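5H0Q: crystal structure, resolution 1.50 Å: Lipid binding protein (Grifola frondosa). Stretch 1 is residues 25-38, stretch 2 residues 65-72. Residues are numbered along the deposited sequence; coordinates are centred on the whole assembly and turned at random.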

ATOM      1  N   THR A  25      -7.511  12.877 -18.979  1.00 24.74           N
ATOM      2  CA  THR A  25      -7.191  11.468 -19.043  1.00 24.91           C
ATOM      3  C   THR A  25      -6.893  10.909 -17.662  1.00 22.83           C
ATOM      4  O   THR A  25      -6.691  11.636 -16.681  1.00 21.69           O
ATOM      5  N   GLN A  26      -6.779   9.592 -17.609  1.00 23.06           N
ATOM      6  CA  GLN A  26      -6.317   8.944 -16.394  1.00 20.41           C
ATOM      7  C   GLN A  26      -4.885   9.333 -16.085  1.00 23.41           C
ATOM      8  O   GLN A  26      -4.521   9.519 -14.909  1.00 22.23           O
ATOM      9  N   ALA A  27      -4.068   9.521 -17.127  1.00 21.98           N
ATOM     10  CA  ALA A  27      -2.703   9.979 -16.921  1.00 23.31           C
ATOM     11  C   ALA A  27      -2.682  11.363 -16.295  1.00 28.02           C
ATOM     12  O   ALA A  27      -1.847  11.637 -15.434  1.00 27.83           O
ATOM     13  N   ASP A  28      -3.588  12.249 -16.722  1.00 23.74           N
ATOM     14  CA  ASP A  28      -3.668  13.592 -16.134  1.00 24.34           C
ATOM     15  C   ASP A  28      -4.016  13.509 -14.651  1.00 28.67           C
ATOM     16  O   ASP A  28      -3.405  14.178 -13.803  1.00 26.43           O
ATOM     17  N   MET A  29      -5.016  12.695 -14.307  1.00 24.17           N
ATOM     18  CA  MET A  29      -5.426  12.638 -12.910  1.00 24.09           C
ATOM     19  C   MET A  29      -4.353  11.987 -12.051  1.00 26.79           C
ATOM     20  O   MET A  29      -4.151  12.379 -10.894  1.00 24.26           O
ATOM     21  N   ALA A  30      -3.632  11.022 -12.612  1.00 23.34           N
ATOM     22  CA  ALA A  30      -2.542  10.381 -11.890  1.00 26.97           C
ATOM     23  C   ALA A  30      -1.399  11.356 -11.650  1.00 26.08           C
ATOM     24  O   ALA A  30      -0.799  11.379 -10.562  1.00 26.39           O
ATOM     25  N   LYS A  31      -1.099  12.196 -12.643  1.00 25.34           N
ATOM     26  CA  LYS A  31      -0.018  13.165 -12.495  1.00 32.71           C
ATOM     27  C   LYS A  31      -0.325  14.138 -11.372  1.00 33.60           C
ATOM     28  O   LYS A  31       0.532  14.423 -10.533  1.00 35.96           O
ATOM     29  N   VAL A  32      -1.558  14.632 -11.318  1.00 27.15           N
ATOM     30  CA  VAL A  32      -1.931  15.566 -10.262  1.00 29.21           C
ATOM     31  C   VAL A  32      -1.860  14.885  -8.904  1.00 30.68           C
ATOM     32  O   VAL A  32      -1.315  15.436  -7.943  1.00 29.97           O
ATOM     33  N   ALA A  33      -2.352  13.656  -8.803  1.00 27.49           N
ATOM     34  CA  ALA A  33      -2.286  12.957  -7.519  1.00 25.21           C
ATOM     35  C   ALA A  33      -0.845  12.798  -7.055  1.00 27.50           C
ATOM     36  O   ALA A  33      -0.530  13.007  -5.880  1.00 29.66           O
ATOM     37  N   LEU A  34       0.047  12.414  -7.959  1.00 29.83           N
ATOM     38  CA  LEU A  34       1.441  12.279  -7.564  1.00 43.80           C
ATOM     39  C   LEU A  34       2.011  13.626  -7.144  1.00 43.46           C
ATOM     40  O   LEU A  34       2.841  13.699  -6.220  1.00 37.90           O
ATOM     41  N   GLN A  35       1.526  14.715  -7.750  1.00 39.06           N
ATOM     42  CA  GLN A  35       1.987  16.044  -7.343  1.00 36.77           C
ATOM     43  C   GLN A  35       1.468  16.429  -5.961  1.00 38.13           C
ATOM     44  O   GLN A  35       2.152  17.156  -5.227  1.00 41.07           O
ATOM     45  N   ARG A  36       0.265  15.988  -5.601  1.00 36.08           N
ATOM     46  CA  ARG A  36      -0.362  16.307  -4.324  1.00 36.43           C
ATOM     47  C   ARG A  36      -0.011  15.314  -3.221  1.00 36.91           C
ATOM     48  O   ARG A  36      -0.604  15.376  -2.134  1.00 40.93           O
ATOM     49  N   LYS A  37       0.951  14.423  -3.462  1.00 33.14           N
ATOM     50  CA  LYS A  37       1.235  13.370  -2.492  1.00 31.76           C
ATOM     51  C   LYS A  37       1.511  13.942  -1.107  1.00 39.40           C
ATOM     52  O   LYS A  37       1.102  13.365  -0.099  1.00 38.62           O
ATOM     53  N   ASN A  38       2.185  15.067  -1.033  1.00 41.52           N
ATOM     54  CA  ASN A  38       2.624  15.509   0.281  1.00 50.45           C
ATOM     55  C   ASN A  38       1.592  16.372   0.998  1.00 41.50           C
ATOM     56  O   ASN A  38       1.795  16.699   2.178  1.00 43.87           O
ATOM     57  N   VAL A  65      -0.637   3.863   2.513  1.00 22.73           N
ATOM     58  CA  VAL A  65      -0.844   3.531   1.098  1.00 21.38           C
ATOM     59  C   VAL A  65      -1.351   4.778   0.404  1.00 17.63           C
ATOM     60  O   VAL A  65      -2.362   5.337   0.835  1.00 20.46           O
ATOM     61  N   TYR A  66      -0.697   5.190  -0.696  1.00 20.59           N
ATOM     62  CA  TYR A  66      -1.126   6.344  -1.477  1.00 18.89           C
ATOM     63  C   TYR A  66      -1.500   5.867  -2.873  1.00 19.30           C
ATOM     64  O   TYR A  66      -0.678   5.250  -3.557  1.00 19.46           O
ATOM     65  N   ASN A  67      -2.714   6.193  -3.301  1.00 20.14           N
ATOM     66  CA  ASN A  67      -3.194   5.850  -4.644  1.00 19.57           C
ATOM     67  C   ASN A  67      -3.044   7.059  -5.550  1.00 17.63           C
ATOM     68  O   ASN A  67      -3.778   8.040  -5.409  1.00 21.53           O
ATOM     69  N   ALA A  68      -2.083   6.986  -6.477  1.00 20.98           N
ATOM     70  CA  ALA A  68      -1.879   7.986  -7.520  1.00 18.79           C
ATOM     71  C   ALA A  68      -2.043   7.369  -8.909  1.00 21.04           C
ATOM     72  O   ALA A  68      -1.369   7.795  -9.841  1.00 23.00           O
ATOM     73  N   THR A  69      -2.910   6.358  -9.049  1.00 18.08           N
ATOM     74  CA  THR A  69      -3.090   5.702 -10.347  1.00 16.10           C
ATOM     75  C   THR A  69      -4.038   6.423 -11.282  1.00 21.67           C
ATOM     76  O   THR A  69      -4.194   5.978 -12.429  1.00 25.90           O
ATOM     77  N   GLY A  70      -4.676   7.477 -10.840  1.00 20.31           N
ATOM     78  CA  GLY A  70      -5.598   8.227 -11.642  1.00 22.40           C
ATOM     79  C   GLY A  70      -7.028   7.735 -11.571  1.00 23.72           C
ATOM     80  O   GLY A  70      -7.902   8.320 -12.224  1.00 27.51           O
ATOM     81  N   GLY A  71      -7.284   6.666 -10.839  1.00 21.59           N
ATOM     82  CA  GLY A  71      -8.628   6.188 -10.601  1.00 20.97           C
ATOM     83  C   GLY A  71      -8.671   5.441  -9.288  1.00 20.93           C
ATOM     84  O   GLY A  71      -7.636   5.257  -8.617  1.00 19.73           O
ATOM     85  N   PRO A  72      -9.862   5.021  -8.871  1.00 19.63           N
ATOM     86  CA  PRO A  72      -9.991   4.370  -7.560  1.00 20.02           C
ATOM     87  C   PRO A  72      -9.467   2.951  -7.567  1.00 22.17           C
ATOM     88  O   PRO A  72      -9.534   2.238  -8.577  1.00 21.58           O
TER

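A helix can approach a strand closely where small residues line the path, and a long side chain can then fasten the end at which the backbones draw apart. The contact between helix 26-35 and the strand and turn of residues 65-72 in this lipid binding protein illustrates both halves of that principle. Helix 26-35 and strand 65-68 run at 143° to each other, and across the two stretches the distance between nearest CA atoms widens from 3.7 Å (Ala30 CA to Gly70 CA) to 7.5 Å (Lys37 CA to Tyr66 CA).

Tyr66 covers the most surface and spans the wide end. Its CA-to-CB bond points toward the helix, and with chi1 in the t well the ring reaches the last helical turn. There Tyr66 OH donates a hydrogen bond to Ala33 O at 2.6 Å, near the plane of the ring. This carbonyl also receives a weak bond from the backbone N of Arg36, the first residue after the helix to leave helical phi/psi. One face of the ring is covered by Lys37, whose CG lies 4.2 Å from the centroid of the Tyr66 ring in a CH-pi contact; the lysine chain, t through chi3, then leads away. A water also donates to Tyr66 OH at 2.9 Å.

Gly70 ranks second, and here the principle is one of absence. Its CA packs 3.6 Å from Ala30 N. A CB would point toward the helix and lie 2.3 Å from Gln26 O, a clash, while the backbone angles of 89/-2 would also jam it against the preceding carbonyl. Around this bare backbone, Met29 points in, with chi angles m, t and m, and its CE comes 3.3 Å from Gly70 O. Gln26 starts sideways with chi1 m, but its end draws nearer, bringing NE2 to 3.5 Å from Gly71 N. Gln26 NE2 also donates a weak 3.4 Å hydrogen bond to a second water, which in turn donates to Thr69 OG1 at 2.6 Å, so solvent links the two stretches.

Between these ends sits Ala68, pointing toward the helix. Its CB meets Ala33 CB at 3.9 Å and Leu34 CD1 at 4.2 Å, the leucine being t, p. Ala30, set sideways, brings its CB to 3.2 Å from Ala68 O.

Behind this surface, Asn67 points away and shapes the turn: its OD1 accepts from Thr69 N at 2.9 Å and from Thr69 OG1 at 2.8 Å, while Asn67 ND2 donates to Gly71 O at 2.8 Å.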

ATOM      1  CB  THR A  25      -5.992  11.227 -19.956  1.00 26.91           C
ATOM      2  OG1 THR A  25      -4.828  11.810 -19.356  1.00 26.93           O
ATOM      3  CG2 THR A  25      -6.209  11.846 -21.328  1.00 28.91           C
ATOM      4  CB  GLN A  26      -6.432   7.423 -16.505  1.00 26.28           C
ATOM      5  CG  GLN A  26      -7.749   6.844 -16.037  1.00 53.94           C
ATOM      6  CD  GLN A  26      -7.571   5.462 -15.452  1.00 65.95           C
ATOM      7  OE1 GLN A  26      -7.464   4.483 -16.182  1.00 75.54           O
ATOM      8  NE2 GLN A  26      -7.513   5.379 -14.125  1.00 66.11           N
ATOM      9  CB  ALA A  27      -1.935   9.999 -18.237  1.00 28.44           C
ATOM     10  CB  ASP A  28      -4.729  14.426 -16.860  1.00 25.33           C
ATOM     11  CG  ASP A  28      -4.393  14.711 -18.314  1.00 26.76           C
ATOM     12  OD1 ASP A  28      -3.196  14.781 -18.687  1.00 30.83           O
ATOM     13  OD2 ASP A  28      -5.359  14.880 -19.123  1.00 30.51           O
ATOM     14  CB  MET A  29      -6.752  11.891 -12.797  1.00 20.87           C
ATOM     15  CG  MET A  29      -7.852  12.597 -13.545  1.00 24.35           C
ATOM     16  SD  MET A  29      -9.451  11.811 -13.325  1.00 22.54           S
ATOM     17  CE  MET A  29      -9.271  10.392 -14.335  1.00 33.60           C
ATOM     18  CB  ALA A  30      -2.072   9.156 -12.676  1.00 28.98           C
ATOM     19  CB  LYS A  31       0.195  13.922 -13.802  1.00 33.03           C
ATOM     20  CG  LYS A  31       1.246  15.032 -13.711  1.00 33.18           C
ATOM     21  CD  LYS A  31       1.386  15.770 -15.031  1.00 40.65           C
ATOM     22  CE  LYS A  31       2.248  17.016 -14.877  1.00 62.69           C
ATOM     23  NZ  LYS A  31       2.409  17.762 -16.155  1.00 77.59           N
ATOM     24  CB  VAL A  32      -3.324  16.148 -10.561  1.00 34.07           C
ATOM     25  CG1 VAL A  32      -3.774  17.082  -9.443  1.00 30.23           C
ATOM     26  CG2 VAL A  32      -3.263  16.930 -11.836  1.00 29.98           C
ATOM     27  CB  ALA A  33      -2.968  11.590  -7.610  1.00 24.41           C
ATOM     28  CB  LEU A  34       2.230  11.643  -8.709  1.00 37.42           C
ATOM     29  CG  LEU A  34       3.582  10.998  -8.413  1.00 51.04           C
ATOM     30  CD1 LEU A  34       3.443   9.943  -7.350  1.00 40.90           C
ATOM     31  CD2 LEU A  34       4.170  10.391  -9.683  1.00 44.84           C
ATOM     32  CB  GLN A  35       1.553  17.106  -8.355  1.00 54.23           C
ATOM     33  CG  GLN A  35       2.230  17.002  -9.702  1.00 68.54           C
ATOM     34  CD  GLN A  35       1.655  17.957 -10.740  1.00 68.23           C
ATOM     35  OE1 GLN A  35       0.484  18.342 -10.682  1.00 52.08           O
ATOM     36  NE2 GLN A  35       2.485  18.341 -11.703  1.00 63.60           N
ATOM     37  CB  ARG A  36      -1.883  16.367  -4.480  1.00 32.69           C
ATOM     38  CG  ARG A  36      -2.390  17.450  -5.442  1.00 37.75           C
ATOM     39  CD  ARG A  36      -2.589  18.782  -4.719  1.00 44.62           C
ATOM     40  NE  ARG A  36      -3.174  19.756  -5.642  1.00 40.87           N
ATOM     41  CZ  ARG A  36      -2.485  20.409  -6.564  1.00 48.90           C
ATOM     42  NH1 ARG A  36      -1.177  20.213  -6.674  1.00 53.05           N
ATOM     43  NH2 ARG A  36      -3.105  21.258  -7.370  1.00 51.43           N
ATOM     44  CB  LYS A  37       2.422  12.527  -2.953  1.00 39.69           C
ATOM     45  CG  LYS A  37       2.844  11.443  -1.954  1.00 40.11           C
ATOM     46  CD  LYS A  37       3.974  10.602  -2.502  1.00 40.44           C
ATOM     47  CE  LYS A  37       4.386   9.499  -1.556  1.00 43.11           C
ATOM     48  NZ  LYS A  37       5.074  10.023  -0.326  1.00 39.96           N
ATOM     49  CB  ASN A  38       3.967  16.225   0.150  1.00 82.83           C
ATOM     50  CG  ASN A  38       5.049  15.294  -0.366  1.00102.02           C
ATOM     51  OD1 ASN A  38       5.713  14.605   0.407  1.00 95.62           O
ATOM     52  ND2 ASN A  38       5.188  15.225  -1.682  1.00122.69           N
ATOM     53  CB  VAL A  65      -1.881   2.406   0.946  1.00 20.19           C
ATOM     54  CG1 VAL A  65      -2.109   2.107  -0.526  1.00 20.70           C
ATOM     55  CG2 VAL A  65      -1.480   1.193   1.737  1.00 19.41           C
ATOM     56  CB  TYR A  66      -0.052   7.434  -1.586  1.00 19.50           C
ATOM     57  CG  TYR A  66      -0.553   8.707  -2.198  1.00 22.73           C
ATOM     58  CD1 TYR A  66      -1.595   9.406  -1.616  1.00 22.71           C
ATOM     59  CD2 TYR A  66       0.002   9.209  -3.377  1.00 23.21           C
ATOM     60  CE1 TYR A  66      -2.045  10.600  -2.159  1.00 23.45           C
ATOM     61  CE2 TYR A  66      -0.449  10.392  -3.920  1.00 21.24           C
ATOM     62  CZ  TYR A  66      -1.474  11.066  -3.320  1.00 22.09           C
ATOM     63  OH  TYR A  66      -1.923  12.248  -3.822  1.00 26.34           O
ATOM     64  CB  ASN A  67      -4.643   5.386  -4.594  1.00 18.09           C
ATOM     65  CG  ASN A  67      -5.210   5.124  -5.988  1.00 18.97           C
ATOM     66  OD1 ASN A  67      -4.457   5.017  -6.944  1.00 20.72           O
ATOM     67  ND2 ASN A  67      -6.522   5.084  -6.097  1.00 19.83           N
ATOM     68  CB  ALA A  68      -0.499   8.629  -7.387  1.00 23.60           C
ATOM     69  CB  THR A  69      -3.623   4.296 -10.178  1.00 18.22           C
ATOM     70  OG1 THR A  69      -4.948   4.345  -9.646  1.00 19.66           O
ATOM     71  CG2 THR A  69      -2.706   3.448  -9.347  1.00 21.13           C
ATOM     72  CB  PRO A  72     -11.499   4.387  -7.310  1.00 22.06           C
ATOM     73  CG  PRO A  72     -12.097   4.366  -8.687  1.00 27.62           C
ATOM     74  CD  PRO A  72     -11.173   5.186  -9.532  1.00 19.08           C
TER
HETATM   75  O   HOH W   1      -6.590   3.407 -11.455  1.00 33.27           O
HETATM   76  O   HOH W   2      -3.527  13.895  -2.047  1.00 24.38           O